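Local coordinates for uncharacterized protein CPE2226 (Clostridium perfringens, PDB 3O6U) that is of unknown function but probably binds flavin mononucleotide, at residues H17-K22 with A46-D51; A67-Q72 with T92-Q97. All coordinates share one frame; numbering follows the deposited sequence.

Interaction 1 of 2, residues H17-K22 with A46-D51; sequences HGYKAK and AMKRED
A cation-pi contact between Tyr19, at the start of strand 19-27, and Lys48, in the single 3-10 turn that precedes helix 52-62, fastens the connecting loop to the mixed beta-sheet. CE of Lys48 lies 3.5 Å from the centroid of the Tyr19 ring and only 7° off the ring normal, so this methylene rests over the middle of one face in a CH-pi contact. NZ follows at 4.3 Å from the same centroid, displaced to 25° from the normal but still above the face. Its nearest ring atom is CD2 of Tyr19, 4.0 Å from NZ of Lys48, on the side of the ring close to CG rather than to the hydroxyl. The two side chains cross at about a right angle. Lysine suits the place because its chain first runs out extended, with CG opposite the backbone N, and then bends at chi3 (-119°), which sets CE over the ring while the ammonium carries on past the ring centre toward its CG-CD2 side. CG of Lys48 adds a looser contact, 4.1 Å from CE1 of Tyr19. Tyr54, in helix 52-62, meets the same ring with its plane steeply inclined. Asp51 caps that helix through a bond from its OD1 to the backbone N of Tyr54. NZ of Lys48 also forms a salt bridge with OE1 of Glu39, so the ammonium has both a carboxylate and an electron-rich ring as neighbours; for this largely buried residue, both would be expected to favour the charged form.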
loop_
_atom_site.group_PDB
_atom_site.type_symbol
_atom_site.label_atom_id
_atom_site.label_comp_id
_atom_site.label_asym_id
_atom_site.label_seq_id
_atom_site.Cartn_x
_atom_site.Cartn_y
_atom_site.Cartn_z
ATOM N N HIS A 17 5.058 15.168 -4.186
ATOM C CA HIS A 17 6.197 15.304 -3.288
ATOM C C HIS A 17 7.340 14.344 -3.565
ATOM O O HIS A 17 8.273 14.262 -2.773
ATOM C CB HIS A 17 5.776 15.154 -1.842
ATOM C CG HIS A 17 4.919 16.272 -1.346
ATOM N ND1 HIS A 17 4.402 16.298 -0.069
ATOM C CD2 HIS A 17 4.486 17.402 -1.954
ATOM C CE1 HIS A 17 3.690 17.395 0.087
ATOM N NE2 HIS A 17 3.722 18.084 -1.039
ATOM N N GLY A 18 7.258 13.601 -4.668
ATOM C CA GLY A 18 8.335 12.697 -5.034
ATOM C C GLY A 18 8.225 11.285 -4.502
ATOM O O GLY A 18 9.164 10.510 -4.624
ATOM N N TYR A 19 7.095 10.948 -3.900
ATOM C CA TYR A 19 6.914 9.597 -3.391
ATOM C C TYR A 19 6.063 8.709 -4.261
ATOM O O TYR A 19 5.051 9.139 -4.817
ATOM C CB TYR A 19 6.242 9.605 -2.025
ATOM C CG TYR A 19 7.062 10.260 -0.977
ATOM C CD1 TYR A 19 8.100 9.576 -0.353
ATOM C CD2 TYR A 19 6.803 11.577 -0.604
ATOM C CE1 TYR A 19 8.866 10.192 0.626
ATOM C CE2 TYR A 19 7.546 12.204 0.365
ATOM C CZ TYR A 19 8.577 11.512 0.981
ATOM O OH TYR A 19 9.306 12.160 1.958
ATOM N N LYS A 20 6.507 7.470 -4.400
ATOM C CA LYS A 20 5.714 6.466 -5.084
ATOM C C LYS A 20 5.199 5.526 -3.996
ATOM O O LYS A 20 5.639 5.580 -2.843
ATOM C CB LYS A 20 6.549 5.642 -6.046
ATOM C CG LYS A 20 6.867 6.349 -7.327
ATOM C CD LYS A 20 7.759 5.479 -8.178
ATOM C CE LYS A 20 8.023 6.126 -9.526
ATOM N NZ LYS A 20 8.878 5.246 -10.379
ATOM N N ALA A 21 4.248 4.674 -4.359
ATOM C CA ALA A 21 3.771 3.679 -3.404
ATOM C C ALA A 21 3.696 2.272 -4.024
ATOM O O ALA A 21 3.306 2.069 -5.185
ATOM C CB ALA A 21 2.451 4.094 -2.775
ATOM N N LYS A 22 4.064 1.313 -3.188
ATOM C CA LYS A 22 4.172 -0.075 -3.556
ATOM C C LYS A 22 3.361 -0.963 -2.625
ATOM O O LYS A 22 3.401 -0.785 -1.409
ATOM C CB LYS A 22 5.656 -0.453 -3.431
ATOM C CG LYS A 22 6.127 -1.502 -4.382
ATOM C CD LYS A 22 7.521 -1.952 -4.032
ATOM C CE LYS A 22 7.829 -3.273 -4.710
ATOM N NZ LYS A 22 9.250 -3.363 -5.141
ATOM N N ALA A 46 14.348 5.709 -0.427
ATOM C CA ALA A 46 14.166 5.863 1.006
ATOM C C ALA A 46 12.673 5.690 1.330
ATOM O O ALA A 46 11.791 6.302 0.714
ATOM C CB ALA A 46 14.605 7.253 1.463
HETATM N N MSE A 47 12.425 4.804 2.279
HETATM C CA MSE A 47 11.101 4.508 2.809
HETATM C C MSE A 47 10.598 5.640 3.721
HETATM O O MSE A 47 11.300 6.105 4.616
HETATM C CB MSE A 47 11.186 3.214 3.597
HETATM C CG MSE A 47 11.714 2.061 2.745
HETATM SE SE MSE A 47 10.430 1.566 1.330
HETATM C CE MSE A 47 11.620 1.092 -0.152
ATOM N N LYS A 48 9.378 6.080 3.478
ATOM C CA LYS A 48 8.741 7.135 4.262
ATOM C C LYS A 48 8.534 6.742 5.735
ATOM O O LYS A 48 8.590 7.589 6.623
ATOM C CB LYS A 48 7.383 7.453 3.639
ATOM C CG LYS A 48 6.849 8.828 3.916
ATOM C CD LYS A 48 5.429 8.965 3.404
ATOM C CE LYS A 48 5.293 10.053 2.353
ATOM N NZ LYS A 48 3.972 9.943 1.633
ATOM N N ARG A 49 8.318 5.459 6.009
ATOM C CA ARG A 49 8.057 5.075 7.390
ATOM C C ARG A 49 9.309 5.019 8.241
ATOM O O ARG A 49 9.236 4.852 9.460
ATOM C CB ARG A 49 7.240 3.771 7.433
ATOM C CG ARG A 49 7.986 2.459 7.544
ATOM C CD ARG A 49 7.175 1.459 6.739
ATOM N NE ARG A 49 6.957 0.189 7.401
ATOM C CZ ARG A 49 6.040 -0.699 7.024
ATOM N NH1 ARG A 49 5.245 -0.462 5.982
ATOM N NH2 ARG A 49 5.914 -1.826 7.709
ATOM N N GLU A 50 10.454 5.191 7.576
ATOM C CA GLU A 50 11.743 5.236 8.248
ATOM C C GLU A 50 12.183 6.690 8.434
ATOM O O GLU A 50 13.192 6.947 9.080
ATOM C CB GLU A 50 12.802 4.494 7.439
ATOM C CG GLU A 50 12.625 2.977 7.428
ATOM C CD GLU A 50 13.700 2.282 6.599
ATOM O OE1 GLU A 50 14.717 2.929 6.269
ATOM O OE2 GLU A 50 13.543 1.086 6.279
ATOM N N ASP A 51 11.432 7.640 7.881
ATOM C CA ASP A 51 11.804 9.050 8.006
ATOM C C ASP A 51 11.237 9.724 9.259
ATOM O O ASP A 51 10.069 10.095 9.310
ATOM C CB ASP A 51 11.381 9.832 6.752
ATOM C CG ASP A 51 11.763 11.305 6.819
ATOM O OD1 ASP A 51 11.918 11.851 7.928
ATOM O OD2 ASP A 51 11.885 11.941 5.757
#

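Interaction 2 of 2, residues A67-Q72 with T92-Q97; sequences AEYEPQ and TSSSNQ
The ring of Tyr69 meets Ser94 obliquely, and the contact falls on the CE1, CZ and OH side of the phenol. It joins two helices, 66-80 and 92-111, within the FMN-binding domain, at a buried point where the backbones stay well apart: the closest CA atoms, those of Tyr69 and Ser94, are 8.1 Å from each other. A long aromatic side chain on one helix and a very short one on the other suit this spacing. Tyr69 reaches across most of the gap, while serine provides a hydroxyl close to its own backbone. CB of Ser94 packs 3.5 Å from CE1 of Tyr69, and OG of Ser94 lies 3.3 Å from CZ of Tyr69, so the methylene and the oxygen both press on the same part of the ring. Tyr69 has chi1 66°, with CG between its backbone N and carbonyl carbon, a rotamer uncommon within helices that turns the ring toward the second helix.

The polar ends share a partner in strand 32-41: OH of Tyr69 is hydrogen-bonded to OE1 of Glu39, and OG of Ser94 to OE2 of the same residue. One carboxylate thus holds a hydroxyl from each helix, a different oxygen serving each, and this fixes both side chains in a buried setting where polar atoms need partners. Glu70, next along the helix, adds a bond from OE2 to the backbone N of Glu39, tying helix 66-80 to the same point of the strand. Between the helices themselves, the two hydroxyl oxygens, OH of Tyr69 and OG of Ser94, are 3.2 Å apart.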
loop_
_atom_site.group_PDB
_atom_site.type_symbol
_atom_site.label_atom_id
_atom_site.label_comp_id
_atom_site.label_asym_id
_atom_site.label_seq_id
_atom_site.Cartn_x
_atom_site.Cartn_y
_atom_site.Cartn_z
ATOM N N ALA A 67 4.773 5.383 9.648
ATOM C CA ALA A 67 5.291 4.438 10.623
ATOM C C ALA A 67 4.125 3.739 11.308
ATOM O O ALA A 67 4.205 2.555 11.610
ATOM C CB ALA A 67 6.167 5.166 11.620
ATOM N N GLU A 68 3.052 4.489 11.543
ATOM C CA GLU A 68 1.834 3.926 12.099
ATOM C C GLU A 68 0.818 3.476 11.019
ATOM O O GLU A 68 0.366 2.328 11.052
ATOM C CB GLU A 68 1.125 4.945 13.003
ATOM C CG GLU A 68 2.095 5.790 13.802
ATOM C CD GLU A 68 1.449 6.533 14.957
ATOM O OE1 GLU A 68 0.739 7.534 14.712
ATOM O OE2 GLU A 68 1.652 6.104 16.118
ATOM N N TYR A 69 0.468 4.342 10.059
ATOM C CA TYR A 69 -0.578 3.936 9.127
ATOM C C TYR A 69 -0.260 2.829 8.155
ATOM O O TYR A 69 -1.159 2.038 7.844
ATOM C CB TYR A 69 -1.242 5.147 8.385
ATOM C CG TYR A 69 -0.406 5.957 7.413
ATOM C CD1 TYR A 69 0.088 5.406 6.230
ATOM C CD2 TYR A 69 -0.152 7.306 7.655
ATOM C CE1 TYR A 69 0.823 6.186 5.332
ATOM C CE2 TYR A 69 0.569 8.069 6.777
ATOM C CZ TYR A 69 1.053 7.514 5.626
ATOM O OH TYR A 69 1.812 8.305 4.801
ATOM N N GLU A 70 1.001 2.698 7.732
ATOM C CA GLU A 70 1.310 1.667 6.745
ATOM C C GLU A 70 1.160 0.282 7.297
ATOM O O GLU A 70 0.604 -0.586 6.637
ATOM C CB GLU A 70 2.702 1.874 6.113
ATOM C CG GLU A 70 2.798 3.160 5.297
ATOM C CD GLU A 70 4.151 3.337 4.657
ATOM O OE1 GLU A 70 5.104 2.661 5.115
ATOM O OE2 GLU A 70 4.266 4.148 3.715
ATOM N N PRO A 71 1.649 0.046 8.525
ATOM C CA PRO A 71 1.469 -1.315 9.034
ATOM C C PRO A 71 -0.013 -1.556 9.343
ATOM O O PRO A 71 -0.480 -2.688 9.261
ATOM C CB PRO A 71 2.353 -1.358 10.275
ATOM C CG PRO A 71 3.310 -0.192 10.109
ATOM C CD PRO A 71 2.507 0.851 9.405
ATOM N N GLN A 72 -0.762 -0.511 9.689
ATOM C CA GLN A 72 -2.194 -0.697 9.932
ATOM C C GLN A 72 -2.926 -1.108 8.661
ATOM O O GLN A 72 -3.720 -2.059 8.679
ATOM C CB GLN A 72 -2.828 0.567 10.519
ATOM C CG GLN A 72 -2.438 0.735 11.979
ATOM C CD GLN A 72 -2.992 1.983 12.626
ATOM O OE1 GLN A 72 -4.089 2.439 12.296
ATOM N NE2 GLN A 72 -2.241 2.534 13.581
ATOM N N THR A 92 -6.089 9.940 5.390
ATOM C CA THR A 92 -7.122 9.609 4.415
ATOM C C THR A 92 -6.563 9.438 3.019
ATOM O O THR A 92 -7.046 8.630 2.231
ATOM C CB THR A 92 -8.232 10.707 4.395
ATOM O OG1 THR A 92 -8.958 10.670 5.629
ATOM C CG2 THR A 92 -9.204 10.482 3.243
ATOM N N SER A 93 -5.533 10.213 2.730
ATOM C CA SER A 93 -4.870 10.204 1.434
ATOM C C SER A 93 -4.233 8.838 1.170
ATOM O O SER A 93 -4.488 8.206 0.144
ATOM C CB SER A 93 -3.805 11.304 1.422
ATOM O OG SER A 93 -3.576 11.771 0.112
ATOM N N SER A 94 -3.409 8.385 2.106
ATOM C CA SER A 94 -2.753 7.096 1.973
ATOM C C SER A 94 -3.762 5.939 2.002
ATOM O O SER A 94 -3.609 4.947 1.284
ATOM C CB SER A 94 -1.711 6.957 3.075
ATOM O OG SER A 94 -0.752 7.996 2.945
ATOM N N SER A 95 -4.812 6.071 2.800
ATOM C CA SER A 95 -5.816 5.023 2.844
ATOM C C SER A 95 -6.430 4.853 1.457
ATOM O O SER A 95 -6.567 3.730 0.959
ATOM C CB SER A 95 -6.885 5.374 3.879
ATOM O OG SER A 95 -6.280 5.542 5.152
ATOM N N ASN A 96 -6.772 5.973 0.826
ATOM C CA ASN A 96 -7.360 5.947 -0.513
ATOM C C ASN A 96 -6.337 5.461 -1.542
ATOM O O ASN A 96 -6.655 4.624 -2.380
ATOM C CB ASN A 96 -7.883 7.332 -0.876
ATOM C CG ASN A 96 -9.179 7.685 -0.142
ATOM O OD1 ASN A 96 -9.557 8.855 -0.074
ATOM N ND2 ASN A 96 -9.867 6.676 0.388
ATOM N N GLN A 97 -5.119 5.997 -1.507
ATOM C CA GLN A 97 -4.090 5.496 -2.406
ATOM C C GLN A 97 -3.933 3.971 -2.196
ATOM O O GLN A 97 -3.971 3.207 -3.165
ATOM C CB GLN A 97 -2.767 6.213 -2.138
ATOM C CG GLN A 97 -1.568 5.616 -2.870
ATOM C CD GLN A 97 -0.396 6.574 -2.927
ATOM O OE1 GLN A 97 -0.250 7.325 -3.885
ATOM N NE2 GLN A 97 0.425 6.573 -1.891
#

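Overall arrangement
Interaction 1 closes along the chain before interaction 2 opens, yet their centres are only about 12 Å apart and the two meet directly. Glu39 is their common hub: the carboxylate that receives the hydroxyls of interaction 2 also pairs with the ammonium of interaction 1, joining the 3-10 turn and both helices to strand 32-41. A second ionic link is the salt bridge from NH1 of Arg49 to OE1 of Glu70, 3.2 Å long. Where strand 19-27 meets helix 92-111, CB of Ala21 packs 3.3 Å from NE2 of Gln97. Any relation of this polar network to flavin binding remains undetermined.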